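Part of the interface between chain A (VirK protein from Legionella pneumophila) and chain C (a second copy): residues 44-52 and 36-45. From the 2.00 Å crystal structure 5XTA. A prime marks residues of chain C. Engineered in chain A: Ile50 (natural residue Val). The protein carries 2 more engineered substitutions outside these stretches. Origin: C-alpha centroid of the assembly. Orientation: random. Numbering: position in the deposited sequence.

Chain A 44-52: PNAVMVIGD
Chain C (36-45) NSAIVSVTPN

Two strands, 46-50 of chain A and 38-42 of chain C, pair antiparallel. Their N-to-C directions differ by 171° and their axes approach to 4.6 Å. Ala46 faces Val42′, Met48 faces Val40′ and Ile50 faces Ala38′ as non-hydrogen-bonded pairs, with CA-CA distances of 4.4, 4.5 and 4.5 Å. Val47 faces Ser41′ and Val49 faces Ile39′ as hydrogen-bonded pairs, CA-CA 5.5 and 5.0 Å.

Backbone phi/psi values are extended, for example -101/121 at Ile50 and -158/155 at Val47 and Ala38′. Val47 N donates to Ser41′ O and Ser41′ N to Val47 O, both at 3.0 Å. Val49 N donates to Ile39′ O and Ile39′ N to Val49 O, both at 2.8 Å. The ladder continues past the strands: Thr43′ N to Asn45 O, 2.8 Å, and Gly51 N to Ser37′ O, 3.0 Å. Gly51 has phi/psi 63/-144; the positive phi favours glycine. The CA-H groups of Ala46 and Met48, in non-hydrogen-bonded pairs, point at carbonyls of residues next to their partners: Ala46 CA to Ser41′ O at 3.1 Å and Met48 CA to Ile39′ O at 3.2 Å.

One face carries Ala46, Met48, Ile50, Ala38′, Val40′ and Val42′. Met48 is selenomethionine, with chi1 -45° (m), chi2 -172° (t) and chi3 40° (p). This conformation brings its CE 3.7 Å from Ala38′ CB and 3.8 Å from Val40′ CG2, so one methyl touches two successive residues of that face. Val40′ and Val42′ are both t. Ala46 CB lies 4.0 Å from Val42′ CG2. Ile50, an engineered residue, is m, m (-46°, -64°); its CD1 reaches 4.2 Å from Ala38′ CB.

The other face carries Val47, Val49, Ile39′ and Ser41′. Val49 is t (-176°) and Ile39′ is m, m (-55°, -71°). Their CB atoms are 4.1 Å apart, but the end of the Ile39′ side chain leads away from the chain A stretch. Val47 is p (60°), which places CG1 4.0 Å from Ser41′ CB. Ser41′ is t (168°).

Asn45, at phi/psi -84/-3, precedes the strand. Its chi1 of 83° (p) and chi2 of -45° carry ND2 to Thr43′ O, a hydrogen bond of 3.1 Å. Backbone and side chain of Asn45 thus both bind Thr43′. Water 1 donates to Asn45 O at 2.8 Å and to Ser41′ OG at 2.9 Å. It also bonds Thr43′ OG1 at 3.1 Å; Thr43′ is m (-37°).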

# COMPACT_ATOMS: atom_id res chain seq x y z
N PRO A 44 1.89 8.26 -0.32
CA PRO A 44 1.35 7.67 0.90
C PRO A 44 -0.12 7.41 0.78
O PRO A 44 -0.81 8.10 0.04
CB PRO A 44 1.64 8.71 1.96
CG PRO A 44 2.22 9.91 1.26
CD PRO A 44 2.11 9.71 -0.21
N ASN A 45 -0.64 6.41 1.49
CA ASN A 45 -2.08 6.15 1.44
C ASN A 45 -2.90 7.02 2.42
O ASN A 45 -4.12 6.92 2.43
CB ASN A 45 -2.36 4.68 1.69
CG ASN A 45 -2.40 4.32 3.14
OD1 ASN A 45 -1.53 4.75 3.93
ND2 ASN A 45 -3.40 3.54 3.53
N ALA A 46 -2.20 7.85 3.22
CA ALA A 46 -2.79 8.75 4.22
C ALA A 46 -2.04 10.09 4.27
O ALA A 46 -0.84 10.17 4.05
CB ALA A 46 -2.75 8.10 5.59
N VAL A 47 -2.79 11.16 4.54
CA VAL A 47 -2.25 12.52 4.54
C VAL A 47 -3.21 13.35 5.40
O VAL A 47 -4.42 13.01 5.55
CB VAL A 47 -2.08 13.05 3.08
CG1 VAL A 47 -3.41 13.08 2.37
CG2 VAL A 47 -1.44 14.43 3.03
N MSE A 48 -2.68 14.42 5.96
CA MSE A 48 -3.45 15.25 6.90
C MSE A 48 -3.22 16.69 6.62
O MSE A 48 -2.12 17.05 6.22
CB MSE A 48 -3.04 15.11 8.34
CG MSE A 48 -2.83 13.70 8.80
SE MSE A 48 -2.56 13.63 10.77
CE MSE A 48 -3.85 14.96 11.46
N VAL A 49 -4.25 17.50 6.86
CA VAL A 49 -4.13 18.95 6.88
C VAL A 49 -4.37 19.37 8.32
O VAL A 49 -5.40 19.03 8.87
CB VAL A 49 -5.18 19.60 5.99
CG1 VAL A 49 -4.96 21.11 5.96
CG2 VAL A 49 -5.11 19.02 4.58
N ILE A 50 -3.38 20.02 8.92
CA ILE A 50 -3.43 20.46 10.30
C ILE A 50 -3.76 21.95 10.31
O ILE A 50 -3.01 22.75 9.74
CB ILE A 50 -2.10 20.31 11.05
CG1 ILE A 50 -1.45 18.96 10.80
CG2 ILE A 50 -2.31 20.54 12.55
CD1 ILE A 50 -2.26 17.81 11.33
N GLY A 51 -4.87 22.29 10.96
CA GLY A 51 -5.36 23.67 10.97
C GLY A 51 -5.66 23.94 9.52
O GLY A 51 -6.09 23.03 8.80
N ASP A 52 -5.42 25.14 9.05
CA ASP A 52 -5.36 25.34 7.61
C ASP A 52 -3.93 25.73 7.24
O ASP A 52 -3.71 26.42 6.25
CB ASP A 52 -6.40 26.38 7.16
CG ASP A 52 -6.98 26.06 5.78
OD1 ASP A 52 -7.65 25.00 5.63
OD2 ASP A 52 -6.75 26.84 4.84
N ASN C 36 -7.51 18.31 17.94
CA ASN C 36 -7.21 19.53 17.19
C ASN C 36 -7.69 19.44 15.77
O ASN C 36 -7.65 18.38 15.14
CB ASN C 36 -5.74 19.86 17.23
CG ASN C 36 -5.30 20.24 18.61
OD1 ASN C 36 -4.75 19.42 19.36
ND2 ASN C 36 -5.59 21.47 19.00
N SER C 37 -8.16 20.58 15.29
CA SER C 37 -8.76 20.69 13.98
C SER C 37 -7.76 20.18 12.92
O SER C 37 -6.63 20.64 12.82
CB SER C 37 -9.21 22.12 13.73
OG SER C 37 -9.50 22.35 12.36
N ALA C 38 -8.20 19.17 12.19
CA ALA C 38 -7.40 18.58 11.15
C ALA C 38 -8.35 17.88 10.21
O ALA C 38 -9.48 17.50 10.58
CB ALA C 38 -6.40 17.58 11.71
N ILE C 39 -7.90 17.74 8.99
CA ILE C 39 -8.57 16.94 8.03
C ILE C 39 -7.66 15.75 7.82
O ILE C 39 -6.48 15.93 7.61
CB ILE C 39 -8.72 17.69 6.68
CG1 ILE C 39 -9.43 19.05 6.86
CG2 ILE C 39 -9.39 16.79 5.67
CD1 ILE C 39 -10.90 18.96 7.18
N VAL C 40 -8.23 14.55 7.81
CA VAL C 40 -7.47 13.31 7.65
C VAL C 40 -8.08 12.50 6.53
O VAL C 40 -9.29 12.26 6.51
CB VAL C 40 -7.54 12.47 8.93
CG1 VAL C 40 -6.77 11.16 8.79
CG2 VAL C 40 -6.98 13.27 10.08
N SER C 41 -7.23 12.09 5.60
CA SER C 41 -7.59 11.31 4.45
C SER C 41 -6.82 10.00 4.51
O SER C 41 -5.59 9.99 4.70
CB SER C 41 -7.22 12.03 3.17
OG SER C 41 -7.32 11.15 2.05
N VAL C 42 -7.54 8.91 4.29
CA VAL C 42 -6.99 7.56 4.29
C VAL C 42 -7.64 6.73 3.19
O VAL C 42 -8.86 6.70 3.10
CB VAL C 42 -7.24 6.83 5.65
CG1 VAL C 42 -6.70 5.40 5.63
CG2 VAL C 42 -6.57 7.56 6.79
N THR C 43 -6.83 6.07 2.38
CA THR C 43 -7.32 5.08 1.41
C THR C 43 -6.82 3.67 1.76
O THR C 43 -5.71 3.31 1.45
CB THR C 43 -6.83 5.31 0.00
OG1 THR C 43 -6.80 6.68 -0.22
CG2 THR C 43 -7.77 4.63 -0.98
N PRO C 44 -7.66 2.86 2.36
CA PRO C 44 -7.27 1.46 2.62
C PRO C 44 -7.32 0.62 1.36
O PRO C 44 -8.11 0.93 0.44
CB PRO C 44 -8.30 0.98 3.64
CG PRO C 44 -9.29 2.10 3.81
CD PRO C 44 -9.02 3.17 2.79
N ASN C 45 -6.48 -0.42 1.27
CA ASN C 45 -6.51 -1.27 0.08
C ASN C 45 -7.60 -2.35 0.16
O ASN C 45 -7.73 -3.13 -0.78
CB ASN C 45 -5.16 -1.90 -0.19
CG ASN C 45 -4.91 -3.11 0.65
OD1 ASN C 45 -5.21 -3.12 1.85
ND2 ASN C 45 -4.36 -4.14 0.04
O HOH W 1 -5.39 9.08 1.25